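Local coordinates for uncharacterized protein lp_1913 (Lactobacillus plantarum, PDB 3FLH) that is of unknown function but adopts a rhodanese-like fold, the fold of sulfurtransferases and of related domains that have lost their catalytic cysteine, at residues B[4-7]-B[8-12]; B[38-41]-B[42-45]; B[76-80]-B[81-85]. All coordinates share one frame; numbering follows the deposited sequence.

Contact 1 (B[4-7]-B[8-12])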
ATOM      1  N   LYS B   4      19.388   5.684  -2.299  1.00 13.89           N
ATOM      2  CA  LYS B   4      18.423   4.710  -2.782  1.00 14.58           C
ATOM      3  C   LYS B   4      17.055   4.856  -2.134  1.00 12.57           C
ATOM      4  O   LYS B   4      16.035   4.698  -2.808  1.00 12.63           O
ATOM      5  CB  LYS B   4      18.942   3.283  -2.586  1.00 22.07           C
ATOM      6  CG  LYS B   4      20.043   2.884  -3.565  1.00 23.33           C
ATOM      7  CD  LYS B   4      20.280   1.383  -3.531  1.00 15.30           C
ATOM      8  CE  LYS B   4      21.343   0.952  -4.538  1.00 38.36           C
ATOM      9  NZ  LYS B   4      20.987   1.275  -5.960  1.00 39.81           N
ATOM     10  N   LYS B   5      17.024   5.156  -0.836  1.00 14.83           N
ATOM     11  CA  LYS B   5      15.750   5.326  -0.131  1.00 14.97           C
ATOM     12  C   LYS B   5      14.989   6.535  -0.663  1.00 15.83           C
ATOM     13  O   LYS B   5      13.802   6.450  -0.987  1.00 14.76           O
ATOM     14  CB  LYS B   5      15.967   5.525   1.375  1.00 20.56           C
ATOM     15  CG  LYS B   5      16.444   4.312   2.162  1.00 15.32           C
ATOM     16  CD  LYS B   5      16.564   4.689   3.634  1.00 10.85           C
ATOM     17  CE  LYS B   5      17.045   3.538   4.498  1.00 19.83           C
ATOM     18  NZ  LYS B   5      17.061   3.927   5.939  1.00 18.23           N
ATOM     19  N   ILE B   6      15.681   7.664  -0.734  1.00 12.87           N
ATOM     20  CA  ILE B   6      15.093   8.910  -1.207  1.00 15.52           C
ATOM     21  C   ILE B   6      14.651   8.762  -2.655  1.00 16.05           C
ATOM     22  O   ILE B   6      13.634   9.321  -3.075  1.00 16.67           O
ATOM     23  CB  ILE B   6      16.110  10.066  -1.072  1.00 19.01           C
ATOM     24  CG1 ILE B   6      16.421  10.284   0.418  1.00 16.91           C
ATOM     25  CG2 ILE B   6      15.560  11.340  -1.740  1.00  9.87           C
ATOM     26  CD1 ILE B   6      17.551  11.256   0.711  1.00 18.52           C
ATOM     27  N   GLU B   7      15.424   7.997  -3.410  1.00  9.46           N
ATOM     28  CA  GLU B   7      15.120   7.747  -4.807  1.00 15.00           C
ATOM     29  C   GLU B   7      13.779   7.005  -4.894  1.00 17.56           C
ATOM     30  O   GLU B   7      12.899   7.384  -5.665  1.00 13.13           O
ATOM     31  CB  GLU B   7      16.233   6.896  -5.421  1.00 25.88           C
ATOM     32  CG  GLU B   7      16.250   6.885  -6.934  1.00 41.14           C
ATOM     33  CD  GLU B   7      16.842   8.157  -7.508  1.00 55.95           C
ATOM     34  OE1 GLU B   7      16.397   9.259  -7.110  1.00 57.66           O
ATOM     35  OE2 GLU B   7      17.754   8.052  -8.360  1.00 64.47           O
ATOM     36  N   LEU B   8      13.624   5.950  -4.095  1.00 18.16           N
ATOM     37  CA  LEU B   8      12.381   5.177  -4.101  1.00 16.07           C
ATOM     38  C   LEU B   8      11.199   6.014  -3.609  1.00 11.09           C
ATOM     39  O   LEU B   8      10.140   6.029  -4.232  1.00 14.79           O
ATOM     40  CB  LEU B   8      12.520   3.923  -3.230  1.00 11.90           C
ATOM     41  CG  LEU B   8      11.272   3.020  -3.140  1.00  9.22           C
ATOM     42  CD1 LEU B   8      10.808   2.632  -4.546  1.00  9.35           C
ATOM     43  CD2 LEU B   8      11.604   1.743  -2.335  1.00 13.46           C
ATOM     44  N   LEU B   9      11.383   6.714  -2.496  1.00 11.93           N
ATOM     45  CA  LEU B   9      10.319   7.550  -1.944  1.00 14.21           C
ATOM     46  C   LEU B   9       9.823   8.590  -2.941  1.00 14.08           C
ATOM     47  O   LEU B   9       8.620   8.843  -3.053  1.00 11.05           O
ATOM     48  CB  LEU B   9      10.805   8.266  -0.685  1.00 10.46           C
ATOM     49  CG  LEU B   9      10.981   7.439   0.589  1.00  9.27           C
ATOM     50  CD1 LEU B   9      11.789   8.240   1.582  1.00  8.18           C
ATOM     51  CD2 LEU B   9       9.619   7.067   1.168  1.00  8.13           C
ATOM     52  N   THR B  10      10.758   9.200  -3.661  1.00 11.19           N
ATOM     53  CA  THR B  10      10.418  10.230  -4.643  1.00 12.36           C
ATOM     54  C   THR B  10       9.599   9.663  -5.796  1.00 12.96           C
ATOM     55  O   THR B  10       8.618  10.269  -6.228  1.00 11.64           O
ATOM     56  CB  THR B  10      11.688  10.885  -5.233  1.00 11.62           C
ATOM     57  OG1 THR B  10      12.483  11.435  -4.167  1.00 10.00           O
ATOM     58  CG2 THR B  10      11.307  11.997  -6.216  1.00  9.62           C
ATOM     59  N   THR B  11      10.006   8.503  -6.300  1.00 12.48           N
ATOM     60  CA  THR B  11       9.285   7.892  -7.413  1.00 13.77           C
ATOM     61  C   THR B  11       7.943   7.316  -6.976  1.00  8.18           C
ATOM     62  O   THR B  11       6.944   7.440  -7.690  1.00  8.41           O
ATOM     63  CB  THR B  11      10.111   6.770  -8.066  1.00 14.55           C
ATOM     64  OG1 THR B  11      11.381   7.294  -8.480  1.00 22.00           O
ATOM     65  CG2 THR B  11       9.380   6.217  -9.287  1.00  8.46           C
ATOM     66  N   TYR B  12       7.920   6.686  -5.803  1.00  9.39           N
ATOM     67  CA  TYR B  12       6.686   6.083  -5.292  1.00  8.98           C
ATOM     68  C   TYR B  12       5.633   7.167  -5.017  1.00 11.88           C
ATOM     69  O   TYR B  12       4.459   7.002  -5.352  1.00  8.25           O
ATOM     70  CB  TYR B  12       6.970   5.290  -4.007  1.00  4.58           C
ATOM     71  CG  TYR B  12       5.778   4.508  -3.476  1.00 14.63           C
ATOM     72  CD1 TYR B  12       5.535   3.200  -3.894  1.00 19.08           C
ATOM     73  CD2 TYR B  12       4.889   5.084  -2.573  1.00 18.53           C
ATOM     74  CE1 TYR B  12       4.433   2.482  -3.425  1.00 25.09           C
ATOM     75  CE2 TYR B  12       3.780   4.376  -2.098  1.00 17.83           C
ATOM     76  CZ  TYR B  12       3.558   3.081  -2.527  1.00 24.73           C
ATOM     77  OH  TYR B  12       2.457   2.384  -2.079  1.00 30.60           O
TER
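Thr10 hydrogen-bonds twice to the backbone carbonyl of Ile6, one turn earlier in the helix. The amide Thr10 N reaches Ile6 O at 2.9 Å, and the hydroxyl Thr10 OG1 donates to the same Ile6 O at 2.6 Å from the opposite face of the carbonyl plane. The hydroxyl can bend back this far because OG1 stands beside its own backbone N (chi1 -57°). A threonine suits the exposed side of a helix on these terms, its polar group being used by the backbone itself. The other main-chain bonds keep the same spacing: Leu8 N to Lys4 O at 3.0 Å, Leu9 N to Lys5 O at 2.9 Å and Thr11 N to Glu7 O at 3.2 Å. They make the stretch plain alpha-helix, part of the N-terminal helix 3-13 that projects from the rhodanese-like body.

Beyond these bonds, packing within the turn is slight and sets carbon against oxygen. Ile6 CG2 comes within 3.9 Å of Thr10 OG1, the two branched side chains crossing at a slant, while Leu9 lays its CG 3.4 Å from Lys5 O. Both leucines find larger apolar contacts on other subunits, Leu8 on Leu8 of the third and Leu9 on Lys87 of the second. Lys4 and Glu7 suit their exposed positions; Lys5 packs on Ser14 of the second subunit. Tyr12, one turn beyond Leu8, hydrogen-bonds through OH to Thr83 OG1 of the second subunit.

Contact 2 (B[38-41]-B[42-45])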
ATOM      1  N   VAL B  38     -12.247   3.121 -10.478  1.00 15.93           N
ATOM      2  CA  VAL B  38     -11.894   1.849 -11.106  1.00 13.63           C
ATOM      3  C   VAL B  38     -12.323   0.604 -10.337  1.00 16.72           C
ATOM      4  O   VAL B  38     -11.828  -0.490 -10.605  1.00 17.14           O
ATOM      5  CB  VAL B  38     -10.376   1.763 -11.375  1.00  8.70           C
ATOM      6  CG1 VAL B  38      -9.935   2.952 -12.224  1.00 11.46           C
ATOM      7  CG2 VAL B  38      -9.610   1.738 -10.064  1.00 10.49           C
ATOM      8  N   ARG B  39     -13.241   0.763  -9.385  1.00 14.29           N
ATOM      9  CA  ARG B  39     -13.733  -0.374  -8.605  1.00 20.26           C
ATOM     10  C   ARG B  39     -14.502  -1.326  -9.528  1.00 23.37           C
ATOM     11  O   ARG B  39     -14.910  -0.939 -10.622  1.00 20.03           O
ATOM     12  CB  ARG B  39     -14.674   0.098  -7.486  1.00 14.05           C
ATOM     13  CG  ARG B  39     -14.030   0.896  -6.353  1.00 15.04           C
ATOM     14  CD  ARG B  39     -15.089   1.351  -5.339  1.00 12.76           C
ATOM     15  NE  ARG B  39     -16.064   2.260  -5.944  1.00 15.22           N
ATOM     16  CZ  ARG B  39     -17.264   2.535  -5.435  1.00 16.22           C
ATOM     17  NH1 ARG B  39     -17.658   1.972  -4.299  1.00 12.54           N
ATOM     18  NH2 ARG B  39     -18.079   3.373  -6.069  1.00  9.92           N
ATOM     19  N   ASN B  40     -14.703  -2.568  -9.089  1.00 26.80           N
ATOM     20  CA  ASN B  40     -15.440  -3.539  -9.889  1.00 23.54           C
ATOM     21  C   ASN B  40     -16.903  -3.114 -10.013  1.00 30.35           C
ATOM     22  O   ASN B  40     -17.467  -2.509  -9.098  1.00 24.91           O
ATOM     23  CB  ASN B  40     -15.341  -4.943  -9.276  1.00 32.92           C
ATOM     24  CG  ASN B  40     -15.640  -4.962  -7.787  1.00 46.29           C
ATOM     25  OD1 ASN B  40     -14.760  -5.248  -6.972  1.00 50.72           O
ATOM     26  ND2 ASN B  40     -16.884  -4.657  -7.425  1.00 44.33           N
ATOM     27  N   ALA B  41     -17.505  -3.429 -11.157  1.00 30.52           N
ATOM     28  CA  ALA B  41     -18.891  -3.067 -11.443  1.00 32.45           C
ATOM     29  C   ALA B  41     -19.889  -3.256 -10.297  1.00 33.40           C
ATOM     30  O   ALA B  41     -20.600  -2.319  -9.934  1.00 27.36           O
ATOM     31  CB  ALA B  41     -19.376  -3.825 -12.683  1.00 27.86           C
ATOM     32  N   PRO B  42     -19.956  -4.465  -9.708  1.00 29.65           N
ATOM     33  CA  PRO B  42     -20.903  -4.695  -8.610  1.00 32.53           C
ATOM     34  C   PRO B  42     -20.837  -3.677  -7.475  1.00 29.20           C
ATOM     35  O   PRO B  42     -21.867  -3.256  -6.957  1.00 24.52           O
ATOM     36  CB  PRO B  42     -20.563  -6.115  -8.151  1.00 33.46           C
ATOM     37  CG  PRO B  42     -19.114  -6.250  -8.494  1.00 40.96           C
ATOM     38  CD  PRO B  42     -19.042  -5.611  -9.859  1.00 37.20           C
ATOM     39  N   ALA B  43     -19.627  -3.276  -7.100  1.00 26.26           N
ATOM     40  CA  ALA B  43     -19.450  -2.314  -6.019  1.00 25.83           C
ATOM     41  C   ALA B  43     -19.991  -0.932  -6.381  1.00 26.63           C
ATOM     42  O   ALA B  43     -20.519  -0.214  -5.529  1.00 20.97           O
ATOM     43  CB  ALA B  43     -17.979  -2.214  -5.648  1.00 31.80           C
ATOM     44  N   GLN B  44     -19.861  -0.569  -7.651  1.00 22.62           N
ATOM     45  CA  GLN B  44     -20.309   0.732  -8.126  1.00 24.08           C
ATOM     46  C   GLN B  44     -21.829   0.888  -8.239  1.00 26.32           C
ATOM     47  O   GLN B  44     -22.330   1.969  -8.564  1.00 20.77           O
ATOM     48  CB  GLN B  44     -19.633   1.046  -9.462  1.00 27.07           C
ATOM     49  CG  GLN B  44     -18.115   1.109  -9.339  1.00 27.19           C
ATOM     50  CD  GLN B  44     -17.490   2.031 -10.360  1.00 39.03           C
ATOM     51  OE1 GLN B  44     -17.943   3.164 -10.538  1.00 37.60           O
ATOM     52  NE2 GLN B  44     -16.436   1.564 -11.024  1.00 21.07           N
ATOM     53  N   VAL B  45     -22.557  -0.191  -7.963  1.00 27.04           N
ATOM     54  CA  VAL B  45     -24.015  -0.170  -8.006  1.00 22.53           C
ATOM     55  C   VAL B  45     -24.576   0.618  -6.812  1.00 21.94           C
ATOM     56  O   VAL B  45     -25.697   1.135  -6.866  1.00 17.33           O
ATOM     57  CB  VAL B  45     -24.590  -1.619  -7.994  1.00 23.27           C
ATOM     58  CG1 VAL B  45     -26.113  -1.590  -7.898  1.00 22.48           C
ATOM     59  CG2 VAL B  45     -24.161  -2.353  -9.263  1.00 25.85           C
TER
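Arg39 and Gln44 cross at a slant within the loop that follows strand 33-37. Asp37, Val38 and Arg39 spell the Asp-Val-Arg sequence often found at this point of rhodanese domains, and the residues after it turn the chain away from the sheet. The guanidinium and the Gln44 amide lie 29° from parallel. The aliphatic part of Gln44 also touches the arginine head, its CG 4.0 Å from Arg39 NH2. Over one guanidinium face, toward its rim, sits the backbone carbon Ala43 C, 4.2 Å above the plane. A bend in the arginine at chi3 (-63°) turns the charged end across Ala43 and Gln44 and toward its acidic partners, since NH2 forms a salt bridge with Asp37 and NH1 one with Asp48. Such a buried charge held between two carboxylates is a place for arginine, whose flat head can serve both.

Asn40 meets the Pro42 ring at about a right angle, with Asn40 CB 3.8 Å from Pro42 CD. Proline fits the start of the turn, where no amide hydrogen is needed, and the methyl Ala43 CB takes little room beside Asn40, 3.5 Å from Asn40 O. Two weak bonds help close it: Ala43 N to Asn40 O, and Gln44 N to Ala41 O.

Gln44 bridges back to the strand end, its side-chain nitrogen also bonding Asp37 O. Gln44 NE2 donates to Arg39 O at 3.0 Å, nearly straight (162°), with the acceptor close to the amide plane but the donor raised above the plane of the Arg39 carbonyl.

Contact 3 (B[76-80]-B[81-85])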
ATOM      1  N   VAL B  76      -7.138   7.928 -10.422  1.00 13.42           N
ATOM      2  CA  VAL B  76      -7.857   6.675 -10.238  1.00 10.48           C
ATOM      3  C   VAL B  76      -7.950   6.298  -8.761  1.00 13.04           C
ATOM      4  O   VAL B  76      -7.148   6.754  -7.952  1.00 12.51           O
ATOM      5  CB  VAL B  76      -7.152   5.515 -10.994  1.00  8.36           C
ATOM      6  CG1 VAL B  76      -7.074   5.819 -12.480  1.00 12.92           C
ATOM      7  CG2 VAL B  76      -5.756   5.306 -10.430  1.00  8.09           C
ATOM      8  N   TYR B  77      -8.936   5.473  -8.414  1.00 12.87           N
ATOM      9  CA  TYR B  77      -9.089   5.012  -7.038  1.00 15.85           C
ATOM     10  C   TYR B  77      -9.934   3.747  -6.936  1.00 10.54           C
ATOM     11  O   TYR B  77     -10.861   3.533  -7.719  1.00 10.90           O
ATOM     12  CB  TYR B  77      -9.705   6.113  -6.159  1.00 11.13           C
ATOM     13  CG  TYR B  77     -11.186   6.356  -6.386  1.00 12.71           C
ATOM     14  CD1 TYR B  77     -12.153   5.517  -5.812  1.00  7.13           C
ATOM     15  CD2 TYR B  77     -11.621   7.435  -7.158  1.00 13.57           C
ATOM     16  CE1 TYR B  77     -13.512   5.756  -6.003  1.00 11.63           C
ATOM     17  CE2 TYR B  77     -12.978   7.683  -7.353  1.00 15.09           C
ATOM     18  CZ  TYR B  77     -13.910   6.847  -6.774  1.00 11.98           C
ATOM     19  OH  TYR B  77     -15.242   7.118  -6.935  1.00 13.17           O
ATOM     20  N   ASP B  78      -9.591   2.903  -5.971  1.00  7.08           N
ATOM     21  CA  ASP B  78     -10.332   1.677  -5.726  1.00  7.82           C
ATOM     22  C   ASP B  78     -10.978   1.933  -4.373  1.00 14.66           C
ATOM     23  O   ASP B  78     -10.837   3.030  -3.816  1.00 11.34           O
ATOM     24  CB  ASP B  78      -9.383   0.466  -5.669  1.00 15.99           C
ATOM     25  CG  ASP B  78     -10.124  -0.878  -5.655  1.00 19.88           C
ATOM     26  OD1 ASP B  78     -11.358  -0.907  -5.866  1.00 18.90           O
ATOM     27  OD2 ASP B  78      -9.465  -1.917  -5.443  1.00 17.22           O
ATOM     28  N   TRP B  79     -11.677   0.947  -3.830  1.00 12.06           N
ATOM     29  CA  TRP B  79     -12.343   1.163  -2.552  1.00 15.64           C
ATOM     30  C   TRP B  79     -11.359   1.444  -1.427  1.00 17.25           C
ATOM     31  O   TRP B  79     -11.662   2.191  -0.498  1.00 13.51           O
ATOM     32  CB  TRP B  79     -13.244  -0.028  -2.199  1.00 20.48           C
ATOM     33  CG  TRP B  79     -12.534  -1.309  -1.882  1.00 15.43           C
ATOM     34  CD1 TRP B  79     -11.927  -2.159  -2.760  1.00 21.68           C
ATOM     35  CD2 TRP B  79     -12.395  -1.901  -0.587  1.00 17.88           C
ATOM     36  NE1 TRP B  79     -11.422  -3.254  -2.090  1.00 17.32           N
ATOM     37  CE2 TRP B  79     -11.696  -3.118  -0.753  1.00 25.28           C
ATOM     38  CE3 TRP B  79     -12.798  -1.521   0.700  1.00 25.51           C
ATOM     39  CZ2 TRP B  79     -11.388  -3.962   0.324  1.00 21.15           C
ATOM     40  CZ3 TRP B  79     -12.492  -2.361   1.772  1.00 30.91           C
ATOM     41  CH2 TRP B  79     -11.794  -3.566   1.574  1.00 19.41           C
ATOM     42  N   THR B  80     -10.167   0.869  -1.524  1.00 17.12           N
ATOM     43  CA  THR B  80      -9.165   1.077  -0.494  1.00 22.27           C
ATOM     44  C   THR B  80      -7.777   1.147  -1.126  1.00 16.56           C
ATOM     45  O   THR B  80      -7.554   0.620  -2.217  1.00 20.12           O
ATOM     46  CB  THR B  80      -9.224  -0.069   0.549  1.00 24.81           C
ATOM     47  OG1 THR B  80      -8.497   0.310   1.720  1.00 33.29           O
ATOM     48  CG2 THR B  80      -8.625  -1.343  -0.028  1.00 22.39           C
ATOM     49  N   GLY B  81      -6.845   1.802  -0.446  1.00 17.10           N
ATOM     50  CA  GLY B  81      -5.505   1.921  -0.990  1.00 13.34           C
ATOM     51  C   GLY B  81      -4.702   0.633  -0.961  1.00 15.23           C
ATOM     52  O   GLY B  81      -3.737   0.488  -1.707  1.00 25.59           O
ATOM     53  N   GLY B  82      -5.102  -0.310  -0.113  1.00 17.65           N
ATOM     54  CA  GLY B  82      -4.373  -1.564   0.001  1.00 20.90           C
ATOM     55  C   GLY B  82      -4.340  -2.482  -1.210  1.00 22.80           C
ATOM     56  O   GLY B  82      -3.487  -3.373  -1.285  1.00 23.25           O
ATOM     57  N   THR B  83      -5.257  -2.284  -2.154  1.00 19.97           N
ATOM     58  CA  THR B  83      -5.297  -3.129  -3.344  1.00 16.01           C
ATOM     59  C   THR B  83      -4.264  -2.673  -4.360  1.00 19.59           C
ATOM     60  O   THR B  83      -3.553  -1.696  -4.141  1.00 30.02           O
ATOM     61  CB  THR B  83      -6.699  -3.113  -4.026  1.00 23.25           C
ATOM     62  OG1 THR B  83      -6.923  -1.840  -4.648  1.00 18.75           O
ATOM     63  CG2 THR B  83      -7.801  -3.370  -3.003  1.00 21.60           C
ATOM     64  N   THR B  84      -4.185  -3.389  -5.472  1.00 19.50           N
ATOM     65  CA  THR B  84      -3.247  -3.058  -6.537  1.00 16.89           C
ATOM     66  C   THR B  84      -3.989  -2.542  -7.760  1.00 11.47           C
ATOM     67  O   THR B  84      -3.366  -2.244  -8.777  1.00 13.61           O
ATOM     68  CB  THR B  84      -2.444  -4.307  -6.972  1.00 22.83           C
ATOM     69  OG1 THR B  84      -3.359  -5.354  -7.335  1.00 13.82           O
ATOM     70  CG2 THR B  84      -1.544  -4.795  -5.834  1.00 15.50           C
ATOM     71  N   LEU B  85      -5.314  -2.452  -7.676  1.00 11.16           N
ATOM     72  CA  LEU B  85      -6.118  -1.990  -8.815  1.00 15.51           C
ATOM     73  C   LEU B  85      -5.764  -0.577  -9.250  1.00 14.16           C
ATOM     74  O   LEU B  85      -5.837  -0.254 -10.434  1.00 18.22           O
ATOM     75  CB  LEU B  85      -7.618  -2.049  -8.489  1.00 23.84           C
ATOM     76  CG  LEU B  85      -8.334  -3.404  -8.499  1.00 27.04           C
ATOM     77  CD1 LEU B  85      -8.352  -3.987  -9.916  1.00 32.22           C
ATOM     78  CD2 LEU B  85      -7.620  -4.339  -7.546  1.00 20.37           C
TER
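A type I turn from Thr80 to Thr83 folds the chain back just past the end of strand 73-77, bringing Thr83 round to face Asp78. The hydroxyl Thr83 OG1 donates to Asp78 OD2 at 2.7 Å, meeting the anti lone pair, the one directed away from the other carboxylate oxygen. Two torsions set up this bond: Asp78 holds CG anti to its backbone N (chi1 -170°), which sends the carboxylate across the loop, and Thr83 has OG1 between its backbone N and carbonyl carbon (chi1 71°). The side chains meet at about a right angle. The second oxygen, Asp78 OD1, takes a weak bond from Trp79 N at 2.8 Å, so the carboxylate spans the loop with one oxygen used on each side.

The loop corresponds to the strand-to-helix loop that in active rhodaneses carries the catalytic cysteine and holds its sulfur, and Asp78 appears to occupy the place of that cysteine, as in rhodanese domains that lack it. Replacing Asp78 with alanine removes both oxygens, which would probably leave Thr83 OG1 without its acceptor and Trp79 N without its weak partner, freeing the turn to shift.

Thr83 also caps the following helix, though weakly, OG1 accepting from Leu85 N at 3.5 Å. Beside it, Leu85 CB rests 3.6 Å from Asp78 OD2, adding apolar cover to the carboxylate. The methyl Thr80 CG2 sits 3.6 Å over the centre of one Trp79 ring face, and Thr83 CG2 lies 3.7 Å from Trp79 NE1; threonine offers such a methyl beside its hydroxyl. Gly81 and Gly82, without side chains, form the middle of the turn. Trp79 and Thr80 pack on Glu108 of the third subunit.

From the N terminus, contact 1 comes first, within helix 3-13, and it closes no loop beyond a helical turn. Contact 2 turns the chain after strand 33-37, and contact 3 shapes the link from strand 73-77 to helix 85-95. The three follow one another in series, none enclosing or crossing another. Contacts 2 and 3 touch just past the end of strand 33-37, beside the end of neighbouring strand 73-77: Val38 N lies 3.1 Å from Tyr77 O, probably a hydrogen bond, and Arg39 CG packs on Asp78 OD1. Contact 1 stays about 6 Å from contact 3 at the nearest atoms and about 14 Å from contact 2. Both contacts 1 and 3 pack against the third subunit.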